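Local coordinates for inositol-1-monophosphatase (Nostoc sp., PDB 5ZHH) that hydrolyses inositol monophosphates to free inositol and phosphate, as a metal-dependent phosphatase of the inositol monophosphatase family, at the interface of chains A and B. Sequence-based numbering; all coordinates share one arbitrary frame. Chains: chain A/B, Inositol-1-monophosphatase.

The interface of chains A and B. Residues chain A 164-165, 172; chain B 179-182.
A:Arg164 and A:Arg165, neighbours in a loop, reach across to the C-terminal end of helix 172-181 of chain B and take hold of successive backbone carbonyls. A:Arg164 grips B:Thr179 O side-on: NE bonds at 2.9 Å from above the carbonyl plane, NH2 at 3.1 Å almost in line with C=O, and the oxygen lies in the guanidinium plane. A:Arg165 turns NE to B:His180 O at 2.6 Å, within that carbonyl's plane. A:Arg165 CG is anti to the residue's own carbonyl carbon (chi1 -54°) and the chain then runs extended, which lays CG over the centre of the B:His180 ring, 3.9 Å from the centroid. The two guanidinium groups overlap at their rims, and the negative end of the helix dipole would probably ease their charges.

Packing is tight around B:His180, between A:Arg165 on one face and the A:Tyr172 ring, met edge-to-face with planes 61° apart and CE2 3.4 Å from B:His180 CD2. B:Thr179 holds CG2 anti to the backbone N, which turns the methyl toward the tyrosine, 3.8 Å from A:Tyr172 CE1. The NE2 corner of the imidazole, next to CD2, is looser: B:His180 NE2 reaches A:Arg164 O chiefly through a water, 3.1 Å from NE2, and the direct bond is weak. Repeated with the chains exchanged, this capping helps join two subunits of the four-copy assembly; the family commonly forms dimers, and this two-fold pair may be the biological one.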
# COMPACT_ATOMS: atom_id res chain seq x y z
N ARG A 164 -8.87 -1.22 36.57
CA ARG A 164 -9.17 -2.62 36.81
C ARG A 164 -8.59 -3.15 38.12
O ARG A 164 -9.11 -4.13 38.66
CB ARG A 164 -8.67 -3.47 35.64
CG ARG A 164 -7.17 -3.41 35.43
CD ARG A 164 -6.80 -3.99 34.08
NE ARG A 164 -5.37 -3.90 33.82
CZ ARG A 164 -4.79 -2.87 33.21
NH1 ARG A 164 -5.53 -1.84 32.81
NH2 ARG A 164 -3.48 -2.88 32.99
N ARG A 165 -7.54 -2.53 38.64
CA ARG A 165 -6.94 -2.99 39.89
C ARG A 165 -7.68 -2.48 41.12
O ARG A 165 -7.44 -2.99 42.22
CB ARG A 165 -5.47 -2.56 39.97
CG ARG A 165 -4.64 -2.99 38.77
CD ARG A 165 -3.29 -2.30 38.76
NE ARG A 165 -2.48 -2.69 37.62
CZ ARG A 165 -2.47 -2.05 36.45
NH1 ARG A 165 -1.70 -2.49 35.46
NH2 ARG A 165 -3.23 -0.98 36.27
N TYR A 172 -12.64 -9.37 34.09
CA TYR A 172 -11.94 -10.64 33.91
C TYR A 172 -12.91 -11.81 33.88
O TYR A 172 -12.76 -12.74 33.07
CB TYR A 172 -10.92 -10.87 35.03
CG TYR A 172 -9.78 -9.89 35.07
CD1 TYR A 172 -9.53 -9.04 34.00
CD2 TYR A 172 -8.95 -9.83 36.17
CE1 TYR A 172 -8.49 -8.14 34.04
CE2 TYR A 172 -7.90 -8.94 36.21
CZ TYR A 172 -7.67 -8.10 35.14
OH TYR A 172 -6.63 -7.21 35.17
N THR B 179 -2.33 -9.16 33.37
CA THR B 179 -3.10 -7.99 33.00
C THR B 179 -3.09 -6.99 34.17
O THR B 179 -3.16 -5.85 33.98
CB THR B 179 -4.55 -8.32 32.52
OG1 THR B 179 -4.53 -9.12 31.35
CG2 THR B 179 -5.30 -7.10 32.21
N HIS B 180 -3.02 -7.49 35.39
CA HIS B 180 -2.90 -6.66 36.55
C HIS B 180 -1.51 -6.06 36.73
O HIS B 180 -1.39 -4.98 37.17
CB HIS B 180 -3.23 -7.45 37.78
CG HIS B 180 -4.53 -7.08 38.38
ND1 HIS B 180 -4.69 -6.88 39.73
CD2 HIS B 180 -5.72 -6.85 37.82
CE1 HIS B 180 -5.94 -6.56 39.97
NE2 HIS B 180 -6.58 -6.53 38.83
N LEU B 181 -0.48 -6.77 36.35
CA LEU B 181 0.87 -6.32 36.54
C LEU B 181 1.47 -5.54 35.41
O LEU B 181 2.54 -5.06 35.55
CB LEU B 181 1.76 -7.50 36.76
CG LEU B 181 1.46 -8.32 37.97
CD1 LEU B 181 2.35 -9.52 37.94
CD2 LEU B 181 1.73 -7.50 39.17
N THR B 182 0.80 -5.46 34.28
CA THR B 182 1.33 -4.79 33.12
C THR B 182 0.43 -3.74 32.52
O THR B 182 -0.60 -3.50 33.00
CB THR B 182 1.63 -5.79 31.98
OG1 THR B 182 0.42 -6.29 31.43
CG2 THR B 182 2.49 -6.91 32.46
O HOH W 1 -9.24 -6.33 40.35